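Acyl-coenzyme A oxidase (Caenorhabditis elegans, PDB 5K3H) catalyses the first step of peroxisomal beta-oxidation, an FAD-dependent desaturation of acyl-CoAs to (2E)-enoyl-CoAs that passes electrons to O2 and yields hydrogen peroxide. Local coordinates at residues Y99-G107 and F620-V628; F347-Q355 and A611-E619. One frame throughout, in Å; residues are numbered along the deposited sequence.

Interaction 1 of 2, residues Y99-G107 and F620-V628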
ATOM      1  N   TYR B  99      -0.777 -13.358  23.898  1.00 26.26           N
ATOM      2  CA  TYR B  99      -0.833 -12.511  22.716  1.00 26.88           C
ATOM      3  C   TYR B  99       0.025 -11.263  22.916  1.00 25.43           C
ATOM      4  O   TYR B  99       0.838 -10.905  22.055  1.00 26.09           O
ATOM      5  CB  TYR B  99      -2.293 -12.153  22.437  1.00 29.12           C
ATOM      6  CG  TYR B  99      -2.519 -11.387  21.165  1.00 32.35           C
ATOM      7  CD1 TYR B  99      -2.257 -11.971  19.934  1.00 34.68           C
ATOM      8  CD2 TYR B  99      -2.989 -10.076  21.187  1.00 34.84           C
ATOM      9  CE1 TYR B  99      -2.461 -11.293  18.766  1.00 36.12           C
ATOM     10  CE2 TYR B  99      -3.199  -9.385  20.015  1.00 36.96           C
ATOM     11  CZ  TYR B  99      -2.930  -9.998  18.804  1.00 36.30           C
ATOM     12  OH  TYR B  99      -3.115  -9.323  17.610  1.00 37.52           O
ATOM     13  N   HIS B 100      -0.118 -10.605  24.071  1.00 25.66           N
ATOM     14  CA  HIS B 100       0.723  -9.453  24.396  1.00 25.11           C
ATOM     15  C   HIS B 100       2.199  -9.840  24.505  1.00 25.72           C
ATOM     16  O   HIS B 100       3.069  -9.193  23.905  1.00 27.52           O
ATOM     17  CB  HIS B 100       0.227  -8.807  25.691  1.00 24.11           C
ATOM     18  CG  HIS B 100       1.072  -7.669  26.170  1.00 23.16           C
ATOM     19  ND1 HIS B 100       1.274  -6.526  25.426  1.00 23.35           N
ATOM     20  CD2 HIS B 100       1.700  -7.466  27.355  1.00 22.46           C
ATOM     21  CE1 HIS B 100       2.031  -5.686  26.115  1.00 22.58           C
ATOM     22  NE2 HIS B 100       2.311  -6.238  27.286  1.00 22.79           N
ATOM     23  N   LEU B 101       2.498 -10.906  25.252  1.00 26.50           N
ATOM     24  CA  LEU B 101       3.876 -11.358  25.395  1.00 26.30           C
ATOM     25  C   LEU B 101       4.535 -11.579  24.035  1.00 26.37           C
ATOM     26  O   LEU B 101       5.658 -11.117  23.794  1.00 26.39           O
ATOM     27  CB  LEU B 101       3.900 -12.647  26.227  1.00 26.64           C
ATOM     28  CG  LEU B 101       5.198 -13.437  26.415  1.00 26.95           C
ATOM     29  CD1 LEU B 101       6.215 -12.692  27.273  1.00 27.99           C
ATOM     30  CD2 LEU B 101       4.876 -14.813  26.998  1.00 27.79           C
ATOM     31  N   ASN B 102       3.836 -12.248  23.114  1.00 24.40           N
ATOM     32  CA  ASN B 102       4.419 -12.490  21.802  1.00 24.52           C
ATOM     33  C   ASN B 102       4.629 -11.187  21.029  1.00 23.82           C
ATOM     34  O   ASN B 102       5.641 -11.039  20.330  1.00 22.21           O
ATOM     35  CB  ASN B 102       3.564 -13.487  21.014  1.00 25.87           C
ATOM     36  CG  ASN B 102       3.801 -14.970  21.453  1.00 28.78           C
ATOM     37  OD1 ASN B 102       4.778 -15.300  22.159  1.00 28.99           O
ATOM     38  ND2 ASN B 102       2.895 -15.851  21.040  1.00 30.56           N
ATOM     39  N   ASN B 103       3.695 -10.228  21.138  1.00 23.38           N
ATOM     40  CA  ASN B 103       3.853  -8.946  20.434  1.00 24.49           C
ATOM     41  C   ASN B 103       5.104  -8.204  20.893  1.00 24.09           C
ATOM     42  O   ASN B 103       5.822  -7.632  20.066  1.00 22.14           O
ATOM     43  CB  ASN B 103       2.640  -8.040  20.661  1.00 24.98           C
ATOM     44  CG  ASN B 103       1.386  -8.543  20.007  1.00 25.25           C
ATOM     45  OD1 ASN B 103       1.423  -9.227  18.985  1.00 25.29           O
ATOM     46  ND2 ASN B 103       0.246  -8.207  20.605  1.00 26.41           N
ATOM     47  N   GLU B 104       5.347  -8.165  22.215  1.00 22.28           N
ATOM     48  CA  GLU B 104       6.556  -7.552  22.769  1.00 23.44           C
ATOM     49  C   GLU B 104       7.807  -8.287  22.304  1.00 21.82           C
ATOM     50  O   GLU B 104       8.776  -7.673  21.836  1.00 21.92           O
ATOM     51  CB  GLU B 104       6.510  -7.573  24.304  1.00 25.73           C
ATOM     52  CG  GLU B 104       5.630  -6.536  24.975  1.00 26.53           C
ATOM     53  CD  GLU B 104       6.418  -5.355  25.539  1.00 28.07           C
ATOM     54  OE1 GLU B 104       7.670  -5.404  25.589  1.00 29.35           O
ATOM     55  OE2 GLU B 104       5.769  -4.340  25.877  1.00 29.83           O
ATOM     56  N   VAL B 105       7.817  -9.607  22.455  1.00 25.25           N
ATOM     57  CA  VAL B 105       9.029 -10.391  22.239  1.00 24.12           C
ATOM     58  C   VAL B 105       9.184 -10.772  20.773  1.00 23.33           C
ATOM     59  O   VAL B 105      10.210 -10.478  20.160  1.00 22.31           O
ATOM     60  CB  VAL B 105       9.029 -11.623  23.186  1.00 24.16           C
ATOM     61  CG1 VAL B 105      10.161 -12.598  22.886  1.00 24.30           C
ATOM     62  CG2 VAL B 105       9.170 -11.158  24.622  1.00 23.89           C
ATOM     63  N   LEU B 106       8.153 -11.347  20.158  1.00 21.70           N
ATOM     64  CA  LEU B 106       8.313 -11.896  18.817  1.00 21.83           C
ATOM     65  C   LEU B 106       7.955 -10.908  17.709  1.00 21.64           C
ATOM     66  O   LEU B 106       8.517 -11.003  16.613  1.00 21.01           O
ATOM     67  CB  LEU B 106       7.489 -13.189  18.682  1.00 22.13           C
ATOM     68  CG  LEU B 106       7.897 -14.372  19.612  1.00 22.63           C
ATOM     69  CD1 LEU B 106       6.934 -15.554  19.560  1.00 22.88           C
ATOM     70  CD2 LEU B 106       9.339 -14.859  19.349  1.00 22.86           C
ATOM     71  N   GLY B 107       7.071  -9.934  17.979  1.00 20.63           N
ATOM     72  CA  GLY B 107       6.756  -8.913  17.000  1.00 19.67           C
ATOM     73  C   GLY B 107       5.715  -9.357  15.988  1.00 20.26           C
ATOM     74  O   GLY B 107       4.936 -10.279  16.216  1.00 21.99           O
ATOM     75  N   PHE B 620       1.464   0.839  24.065  1.00 17.32           N
ATOM     76  CA  PHE B 620       2.517   0.090  23.379  1.00 16.82           C
ATOM     77  C   PHE B 620       3.880   0.627  23.802  1.00 16.99           C
ATOM     78  O   PHE B 620       4.184   1.808  23.580  1.00 16.86           O
ATOM     79  CB  PHE B 620       2.382   0.200  21.868  1.00 16.35           C
ATOM     80  CG  PHE B 620       1.062  -0.243  21.345  1.00 16.16           C
ATOM     81  CD1 PHE B 620       0.527  -1.481  21.709  1.00 16.10           C
ATOM     82  CD2 PHE B 620       0.355   0.552  20.469  1.00 16.01           C
ATOM     83  CE1 PHE B 620      -0.686  -1.897  21.223  1.00 15.89           C
ATOM     84  CE2 PHE B 620      -0.867   0.135  19.988  1.00 15.96           C
ATOM     85  CZ  PHE B 620      -1.379  -1.090  20.373  1.00 16.02           C
ATOM     86  N   SER B 621       4.708  -0.245  24.376  1.00 17.22           N
ATOM     87  CA  SER B 621       6.081   0.129  24.671  1.00 17.58           C
ATOM     88  C   SER B 621       6.883   0.248  23.374  1.00 17.66           C
ATOM     89  O   SER B 621       6.482  -0.252  22.318  1.00 18.53           O
ATOM     90  CB  SER B 621       6.716  -0.908  25.594  1.00 17.54           C
ATOM     91  OG  SER B 621       6.919  -2.131  24.906  1.00 17.62           O
ATOM     92  N   ASP B 622       8.028   0.936  23.462  1.00 17.65           N
ATOM     93  CA  ASP B 622       8.941   1.020  22.323  1.00 17.81           C
ATOM     94  C   ASP B 622       9.415  -0.356  21.902  1.00 18.48           C
ATOM     95  O   ASP B 622       9.555  -0.635  20.702  1.00 17.93           O
ATOM     96  CB  ASP B 622      10.144   1.904  22.664  1.00 17.69           C
ATOM     97  CG  ASP B 622       9.838   3.357  22.537  1.00 18.15           C
ATOM     98  OD1 ASP B 622       8.785   3.640  21.922  1.00 19.17           O
ATOM     99  OD2 ASP B 622      10.613   4.208  23.052  1.00 18.61           O
ATOM    100  N   ARG B 623       9.662  -1.244  22.873  1.00 17.64           N
ATOM    101  CA  ARG B 623      10.086  -2.590  22.511  1.00 19.33           C
ATOM    102  C   ARG B 623       9.025  -3.288  21.664  1.00 18.54           C
ATOM    103  O   ARG B 623       9.360  -4.101  20.797  1.00 18.78           O
ATOM    104  CB  ARG B 623      10.412  -3.405  23.770  1.00 21.88           C
ATOM    105  CG  ARG B 623      11.776  -3.035  24.454  1.00 24.71           C
ATOM    106  CD  ARG B 623      12.226  -4.080  25.487  1.00 26.80           C
ATOM    107  NE  ARG B 623      11.038  -4.653  26.123  1.00 32.30           N
ATOM    108  CZ  ARG B 623      10.394  -4.107  27.158  1.00 35.31           C
ATOM    109  NH1 ARG B 623      10.831  -2.973  27.701  1.00 37.64           N
ATOM    110  NH2 ARG B 623       9.312  -4.701  27.650  1.00 33.60           N
ATOM    111  N   GLU B 624       7.746  -2.979  21.877  1.00 19.23           N
ATOM    112  CA  GLU B 624       6.711  -3.568  21.028  1.00 19.10           C
ATOM    113  C   GLU B 624       6.560  -2.819  19.710  1.00 18.68           C
ATOM    114  O   GLU B 624       6.450  -3.443  18.645  1.00 17.97           O
ATOM    115  CB  GLU B 624       5.371  -3.601  21.764  1.00 18.85           C
ATOM    116  CG  GLU B 624       4.236  -4.174  20.946  1.00 19.06           C
ATOM    117  CD  GLU B 624       2.907  -4.199  21.693  1.00 18.95           C
ATOM    118  OE1 GLU B 624       2.863  -3.848  22.881  1.00 19.09           O
ATOM    119  OE2 GLU B 624       1.892  -4.563  21.081  1.00 19.61           O
ATOM    120  N   LEU B 625       6.513  -1.481  19.775  1.00 18.45           N
ATOM    121  CA  LEU B 625       6.146  -0.667  18.618  1.00 18.11           C
ATOM    122  C   LEU B 625       7.210  -0.716  17.530  1.00 17.66           C
ATOM    123  O   LEU B 625       6.882  -0.692  16.338  1.00 17.78           O
ATOM    124  CB  LEU B 625       5.895   0.780  19.056  1.00 18.27           C
ATOM    125  CG  LEU B 625       5.210   1.676  18.032  1.00 18.14           C
ATOM    126  CD1 LEU B 625       3.881   1.047  17.720  1.00 18.29           C
ATOM    127  CD2 LEU B 625       4.996   3.083  18.560  1.00 18.10           C
ATOM    128  N   ARG B 626       8.483  -0.692  17.919  1.00 19.92           N
ATOM    129  CA  ARG B 626       9.613  -0.911  17.023  1.00 19.77           C
ATOM    130  C   ARG B 626       9.774   0.194  15.983  1.00 19.91           C
ATOM    131  O   ARG B 626      10.243  -0.052  14.868  1.00 20.17           O
ATOM    132  CB  ARG B 626       9.501  -2.273  16.348  1.00 19.84           C
ATOM    133  CG  ARG B 626       9.956  -3.381  17.269  1.00 19.73           C
ATOM    134  CD  ARG B 626       9.611  -4.773  16.774  1.00 19.52           C
ATOM    135  NE  ARG B 626      10.128  -5.782  17.697  1.00 19.49           N
ATOM    136  CZ  ARG B 626       9.427  -6.383  18.656  1.00 19.47           C
ATOM    137  NH1 ARG B 626       8.142  -6.097  18.822  1.00 19.32           N
ATOM    138  NH2 ARG B 626      10.018  -7.280  19.444  1.00 19.27           N
ATOM    139  N   SER B 627       9.449   1.434  16.339  1.00 18.32           N
ATOM    140  CA  SER B 627       9.502   2.546  15.403  1.00 18.23           C
ATOM    141  C   SER B 627      10.320   3.662  16.010  1.00 18.20           C
ATOM    142  O   SER B 627      10.085   4.040  17.160  1.00 18.39           O
ATOM    143  CB  SER B 627       8.103   3.068  15.064  1.00 18.57           C
ATOM    144  OG  SER B 627       8.159   4.304  14.359  1.00 18.40           O
ATOM    145  N   VAL B 628      11.280   4.182  15.242  1.00 17.76           N
ATOM    146  CA  VAL B 628      12.043   5.345  15.685  1.00 18.02           C
ATOM    147  C   VAL B 628      11.186   6.588  15.671  1.00 17.88           C
ATOM    148  O   VAL B 628      11.211   7.376  16.619  1.00 18.93           O
ATOM    149  CB  VAL B 628      13.301   5.545  14.820  1.00 18.18           C
ATOM    150  CG1 VAL B 628      14.032   6.830  15.246  1.00 18.22           C
ATOM    151  CG2 VAL B 628      14.215   4.330  14.965  1.00 18.37           C
TER
HETATM  152  O   HOH W   1      -0.207  -6.024  22.335  1.00 21.79           O

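Interaction 2 of 2, residues F347-Q355 and A611-E619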
ATOM      1  N   PHE B 347      -9.086   7.649  11.314  1.00 15.15           N
ATOM      2  CA  PHE B 347      -8.583   6.291  11.451  1.00 15.96           C
ATOM      3  C   PHE B 347      -8.287   5.929  12.893  1.00 15.61           C
ATOM      4  O   PHE B 347      -8.271   4.739  13.233  1.00 15.31           O
ATOM      5  CB  PHE B 347      -7.341   6.124  10.585  1.00 17.17           C
ATOM      6  CG  PHE B 347      -7.619   6.380   9.134  1.00 18.69           C
ATOM      7  CD1 PHE B 347      -8.312   5.456   8.372  1.00 20.25           C
ATOM      8  CD2 PHE B 347      -7.250   7.586   8.543  1.00 20.45           C
ATOM      9  CE1 PHE B 347      -8.599   5.716   7.052  1.00 21.18           C
ATOM     10  CE2 PHE B 347      -7.538   7.846   7.201  1.00 20.92           C
ATOM     11  CZ  PHE B 347      -8.207   6.914   6.466  1.00 20.80           C
ATOM     12  N   ILE B 348      -8.076   6.920  13.755  1.00 15.69           N
ATOM     13  CA  ILE B 348      -8.124   6.624  15.179  1.00 15.48           C
ATOM     14  C   ILE B 348      -9.507   6.110  15.529  1.00 15.59           C
ATOM     15  O   ILE B 348      -9.653   5.070  16.188  1.00 16.22           O
ATOM     16  CB  ILE B 348      -7.760   7.862  16.016  1.00 15.14           C
ATOM     17  CG1 ILE B 348      -6.394   8.404  15.571  1.00 14.84           C
ATOM     18  CG2 ILE B 348      -7.803   7.481  17.507  1.00 14.70           C
ATOM     19  CD1 ILE B 348      -5.928   9.704  16.270  1.00 14.97           C
ATOM     20  N   ALA B 349     -10.539   6.781  15.005  1.00 16.64           N
ATOM     21  CA  ALA B 349     -11.919   6.363  15.231  1.00 17.01           C
ATOM     22  C   ALA B 349     -12.139   4.939  14.763  1.00 17.17           C
ATOM     23  O   ALA B 349     -12.708   4.129  15.496  1.00 17.52           O
ATOM     24  CB  ALA B 349     -12.888   7.315  14.513  1.00 17.01           C
ATOM     25  N   ARG B 350     -11.676   4.608  13.552  1.00 15.84           N
ATOM     26  CA  ARG B 350     -11.832   3.248  13.024  1.00 16.42           C
ATOM     27  C   ARG B 350     -11.132   2.215  13.899  1.00 16.07           C
ATOM     28  O   ARG B 350     -11.595   1.073  13.986  1.00 16.77           O
ATOM     29  CB  ARG B 350     -11.292   3.138  11.590  1.00 17.24           C
ATOM     30  CG  ARG B 350     -12.107   3.801  10.539  1.00 18.26           C
ATOM     31  CD  ARG B 350     -11.537   3.622   9.115  1.00 19.65           C
ATOM     32  NE  ARG B 350     -12.496   4.175   8.166  1.00 21.59           N
ATOM     33  CZ  ARG B 350     -12.385   4.193   6.837  1.00 22.80           C
ATOM     34  NH1 ARG B 350     -11.321   3.680   6.218  1.00 22.40           N
ATOM     35  NH2 ARG B 350     -13.365   4.752   6.126  1.00 23.09           N
ATOM     36  N   ALA B 351      -9.963   2.542  14.471  1.00 16.18           N
ATOM     37  CA  ALA B 351      -9.263   1.543  15.294  1.00 15.70           C
ATOM     38  C   ALA B 351     -10.085   1.169  16.528  1.00 15.50           C
ATOM     39  O   ALA B 351     -10.282  -0.018  16.812  1.00 15.77           O
ATOM     40  CB  ALA B 351      -7.873   2.038  15.707  1.00 15.56           C
ATOM     41  N   TYR B 352     -10.616   2.171  17.238  1.00 16.37           N
ATOM     42  CA  TYR B 352     -11.549   1.920  18.334  1.00 16.00           C
ATOM     43  C   TYR B 352     -12.806   1.230  17.824  1.00 16.36           C
ATOM     44  O   TYR B 352     -13.317   0.297  18.459  1.00 16.58           O
ATOM     45  CB  TYR B 352     -11.919   3.234  19.037  1.00 15.58           C
ATOM     46  CG  TYR B 352     -10.911   3.701  20.082  1.00 15.33           C
ATOM     47  CD1 TYR B 352      -9.784   4.436  19.708  1.00 15.15           C
ATOM     48  CD2 TYR B 352     -11.091   3.423  21.436  1.00 15.05           C
ATOM     49  CE1 TYR B 352      -8.862   4.866  20.650  1.00 14.87           C
ATOM     50  CE2 TYR B 352     -10.192   3.854  22.366  1.00 14.90           C
ATOM     51  CZ  TYR B 352      -9.066   4.575  21.980  1.00 14.90           C
ATOM     52  OH  TYR B 352      -8.139   5.010  22.915  1.00 15.06           O
ATOM     53  N   ALA B 353     -13.321   1.665  16.674  1.00 16.19           N
ATOM     54  CA  ALA B 353     -14.528   1.042  16.137  1.00 16.62           C
ATOM     55  C   ALA B 353     -14.309  -0.437  15.862  1.00 16.85           C
ATOM     56  O   ALA B 353     -15.190  -1.256  16.133  1.00 17.69           O
ATOM     57  CB  ALA B 353     -14.982   1.758  14.862  1.00 16.67           C
ATOM     58  N   PHE B 354     -13.144  -0.803  15.326  1.00 17.51           N
ATOM     59  CA  PHE B 354     -12.876  -2.212  15.052  1.00 18.01           C
ATOM     60  C   PHE B 354     -12.722  -3.001  16.344  1.00 18.82           C
ATOM     61  O   PHE B 354     -13.225  -4.117  16.454  1.00 18.63           O
ATOM     62  CB  PHE B 354     -11.611  -2.360  14.207  1.00 17.91           C
ATOM     63  CG  PHE B 354     -11.693  -1.719  12.851  1.00 17.99           C
ATOM     64  CD1 PHE B 354     -12.919  -1.401  12.276  1.00 18.05           C
ATOM     65  CD2 PHE B 354     -10.532  -1.383  12.167  1.00 18.32           C
ATOM     66  CE1 PHE B 354     -12.976  -0.784  11.024  1.00 18.32           C
ATOM     67  CE2 PHE B 354     -10.593  -0.778  10.926  1.00 18.89           C
ATOM     68  CZ  PHE B 354     -11.813  -0.488  10.351  1.00 18.72           C
ATOM     69  N   GLN B 355     -12.028  -2.436  17.336  1.00 18.62           N
ATOM     70  CA  GLN B 355     -11.848  -3.120  18.611  1.00 19.00           C
ATOM     71  C   GLN B 355     -13.191  -3.390  19.272  1.00 18.09           C
ATOM     72  O   GLN B 355     -13.412  -4.458  19.841  1.00 18.45           O
ATOM     73  CB  GLN B 355     -10.946  -2.272  19.524  1.00 20.11           C
ATOM     74  CG  GLN B 355     -10.611  -2.905  20.884  1.00 20.99           C
ATOM     75  CD  GLN B 355      -9.545  -4.022  20.777  1.00 22.30           C
ATOM     76  OE1 GLN B 355      -9.208  -4.480  19.673  1.00 24.12           O
ATOM     77  NE2 GLN B 355      -9.009  -4.450  21.927  1.00 22.72           N
ATOM     78  N   ALA B 611      -6.002  13.532  20.823  1.00 15.50           N
ATOM     79  CA  ALA B 611      -5.611  12.571  19.786  1.00 15.18           C
ATOM     80  C   ALA B 611      -4.410  11.728  20.224  1.00 15.18           C
ATOM     81  O   ALA B 611      -4.428  10.499  20.090  1.00 15.27           O
ATOM     82  CB  ALA B 611      -5.342  13.285  18.459  1.00 15.11           C
ATOM     83  N   VAL B 612      -3.337  12.375  20.704  1.00 15.23           N
ATOM     84  CA  VAL B 612      -2.170  11.626  21.180  1.00 15.12           C
ATOM     85  C   VAL B 612      -2.544  10.746  22.376  1.00 14.88           C
ATOM     86  O   VAL B 612      -2.088   9.599  22.484  1.00 14.66           O
ATOM     87  CB  VAL B 612      -0.999  12.584  21.504  1.00 15.27           C
ATOM     88  CG1 VAL B 612       0.118  11.854  22.232  1.00 15.35           C
ATOM     89  CG2 VAL B 612      -0.439  13.205  20.214  1.00 15.36           C
ATOM     90  N   SER B 613      -3.414  11.239  23.269  1.00 14.61           N
ATOM     91  CA  SER B 613      -3.772  10.446  24.442  1.00 14.53           C
ATOM     92  C   SER B 613      -4.628   9.245  24.060  1.00 14.38           C
ATOM     93  O   SER B 613      -4.459   8.152  24.617  1.00 14.21           O
ATOM     94  CB  SER B 613      -4.469  11.322  25.472  1.00 14.62           C
ATOM     95  OG  SER B 613      -3.593  12.365  25.899  1.00 14.74           O
ATOM     96  N   LEU B 614      -5.513   9.408  23.074  1.00 14.61           N
ATOM     97  CA  LEU B 614      -6.310   8.285  22.581  1.00 14.78           C
ATOM     98  C   LEU B 614      -5.444   7.160  22.040  1.00 14.88           C
ATOM     99  O   LEU B 614      -5.814   5.985  22.152  1.00 14.75           O
ATOM    100  CB  LEU B 614      -7.273   8.750  21.478  1.00 14.69           C
ATOM    101  CG  LEU B 614      -8.484   9.563  21.932  1.00 14.58           C
ATOM    102  CD1 LEU B 614      -9.085  10.267  20.758  1.00 14.57           C
ATOM    103  CD2 LEU B 614      -9.523   8.656  22.641  1.00 14.50           C
ATOM    104  N   LEU B 615      -4.290   7.491  21.469  1.00 14.89           N
ATOM    105  CA  LEU B 615      -3.391   6.466  20.973  1.00 15.15           C
ATOM    106  C   LEU B 615      -2.453   5.955  22.060  1.00 15.35           C
ATOM    107  O   LEU B 615      -2.143   4.763  22.074  1.00 15.10           O
ATOM    108  CB  LEU B 615      -2.595   7.012  19.792  1.00 15.31           C
ATOM    109  CG  LEU B 615      -3.475   7.336  18.580  1.00 15.41           C
ATOM    110  CD1 LEU B 615      -2.724   8.282  17.657  1.00 15.55           C
ATOM    111  CD2 LEU B 615      -3.917   6.056  17.845  1.00 15.40           C
ATOM    112  N   ASP B 616      -2.004   6.829  22.975  1.00 15.64           N
ATOM    113  CA  ASP B 616      -1.250   6.364  24.137  1.00 15.98           C
ATOM    114  C   ASP B 616      -2.029   5.341  24.953  1.00 16.03           C
ATOM    115  O   ASP B 616      -1.425   4.510  25.628  1.00 16.08           O
ATOM    116  CB  ASP B 616      -0.886   7.506  25.082  1.00 16.16           C
ATOM    117  CG  ASP B 616       0.228   8.367  24.573  1.00 16.56           C
ATOM    118  OD1 ASP B 616       1.065   7.894  23.761  1.00 16.36           O
ATOM    119  OD2 ASP B 616       0.303   9.530  25.057  1.00 17.52           O
ATOM    120  N   SER B 617      -3.359   5.434  24.963  1.00 16.50           N
ATOM    121  CA  SER B 617      -4.162   4.536  25.784  1.00 16.78           C
ATOM    122  C   SER B 617      -4.035   3.084  25.360  1.00 17.22           C
ATOM    123  O   SER B 617      -4.426   2.198  26.125  1.00 17.08           O
ATOM    124  CB  SER B 617      -5.624   4.971  25.775  1.00 16.88           C
ATOM    125  OG  SER B 617      -5.774   6.252  26.385  1.00 16.76           O
ATOM    126  N   TRP B 618      -3.553   2.808  24.144  1.00 15.77           N
ATOM    127  CA  TRP B 618      -3.293   1.422  23.771  1.00 15.87           C
ATOM    128  C   TRP B 618      -2.040   0.866  24.442  1.00 16.09           C
ATOM    129  O   TRP B 618      -1.820  -0.351  24.401  1.00 15.70           O
ATOM    130  CB  TRP B 618      -3.181   1.321  22.261  1.00 15.87           C
ATOM    131  CG  TRP B 618      -4.466   1.573  21.623  1.00 16.05           C
ATOM    132  CD1 TRP B 618      -5.111   2.765  21.541  1.00 16.64           C
ATOM    133  CD2 TRP B 618      -5.286   0.621  20.959  1.00 16.37           C
ATOM    134  NE1 TRP B 618      -6.299   2.617  20.870  1.00 16.64           N
ATOM    135  CE2 TRP B 618      -6.426   1.302  20.499  1.00 16.47           C
ATOM    136  CE3 TRP B 618      -5.166  -0.741  20.697  1.00 16.53           C
ATOM    137  CZ2 TRP B 618      -7.439   0.668  19.788  1.00 16.31           C
ATOM    138  CZ3 TRP B 618      -6.183  -1.376  19.987  1.00 16.22           C
ATOM    139  CH2 TRP B 618      -7.300  -0.663  19.541  1.00 16.15           C
ATOM    140  N   GLU B 619      -1.207   1.750  24.992  1.00 17.13           N
ATOM    141  CA  GLU B 619      -0.065   1.426  25.834  1.00 17.63           C
ATOM    142  C   GLU B 619       0.856   0.398  25.176  1.00 17.21           C
ATOM    143  O   GLU B 619       1.026  -0.727  25.650  1.00 17.75           O
ATOM    144  CB  GLU B 619      -0.565   0.996  27.211  1.00 18.55           C
ATOM    145  CG  GLU B 619      -1.236   2.164  27.907  1.00 19.47           C
ATOM    146  CD  GLU B 619      -1.591   1.863  29.314  1.00 20.36           C
ATOM    147  OE1 GLU B 619      -1.949   0.696  29.600  1.00 21.02           O
ATOM    148  OE2 GLU B 619      -1.496   2.785  30.139  1.00 22.20           O
TER

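Interaction 1 of 2, residues Y99-G107 and F620-V628
The last turns of helix 97-105 meet the short helix 622-625 closely, the CA atoms of Glu104 and Glu624 lying 4.4 Å apart. In this acyl-CoA oxidase the contact joins a helix of the N-terminal domain to the C-terminal region, and at its centre an arginine side chain bonds to carbonyls at the C-terminal end of the first helix. Arg626 reaches them with a chain extended from CG to NE. Its NH1 donates to Asn103 O (3.0 Å), almost in line with the C=O bond, and NH2 donates to Glu104 O (2.7 Å) from above the carbonyl plane. A long side chain with several N-H groups suits this place, where it can serve two successive carbonyls of the last turn; the positive charge probably also suits the helix dipole. Asp59 pairs with Arg626 NE. Glu104 works in the reverse direction. Its CB points away from 620-628, but a bend at chi2 (-102°) brings the carboxylate back: OE2 accepts from Ser621 OG (2.7 Å), and OE1 forms a salt bridge with Arg623 NH2 whose hydrogen bond is weak. Thr48 also bonds to OE2. Ser621 is the N-cap of helix 622-625, and its OG, while donating to Glu104, accepts from Glu624 N. The extended Glu624 runs alongside Asn103, and Tyr308 bonds to its OE2; one water accepts from Asn103 ND2 and donates to that same oxygen. Gly107, the first residue to leave helical angles, has a positive phi (83°) that suits glycine, and its CA lies over one face of the Arg626 guanidinium, 3.6 Å from NH1.

Interaction 2 of 2, residues F347-Q355 and A611-E619
Tyr352 and Trp618 form an offset edge-to-face pair: the indole turns its edge toward one face of the phenol, with the planes 81° apart and the centroid of its five-membered ring 5.1 Å from that of the tyrosine. The two side chains come from their segments with reversed headings, Trp618 NE1 lying 3.4 Å from Tyr352 CE1. With CG anti to the carbonyl carbon (chi1 -83°), the tyrosine ring spans the gap between the helices and its hydroxyl donates to Leu614 O (2.6 Å), in the carbonyl plane and on a lone pair. A phenol suits this spot because it supplies both a broad apolar face and a donor at its far end. Helix 347-355 and helix 611-616 run roughly parallel, at 30° with axes 11.0 Å apart, a wide spacing that large side chains fill within the all-helical C-terminal part of the acyl-CoA oxidase fold. One turn before Tyr352, Ile348 crosses Leu615 at about a right angle, its CD1 3.8 Å from Leu615 CD1, while its CG2 branch faces Leu614 CB. Ala351 is small enough to let the six-membered part of the indole come close, with CB 4.3 Å from Trp618 CZ2. Gln355 lays its CB 4.0 Å from Trp618 CH2 and sends its amide nitrogen to Ile34 O in helix 27-35. Ser617 OG folds back to bond Ser613 O, and its CB lies 3.8 Å from Tyr352 OH.

In the fold
The segments 611-619 and 620-628 adjoin, so helix 590-616 serves interaction 2 and, after a short turn, helix 622-625 serves interaction 1; the two centres are about 17 Å apart. Along the chain the order is 99-107, 347-355, 611-619, 620-628, so both contacts close long excursions of the chain. Interaction 2 is buried between helices, whereas interaction 1 is partly buried. Helix 300-319 flanks both. Interaction 1 is away from the annotated sites, while Ala611 of interaction 2 approaches the FAD-binding residue Gln341, their side chains about 7 Å apart. In succession, 611-619 and 620-628 thus bring the C-terminal region against the C-alpha1 and N-terminal regions, packing three sequence-distant parts together.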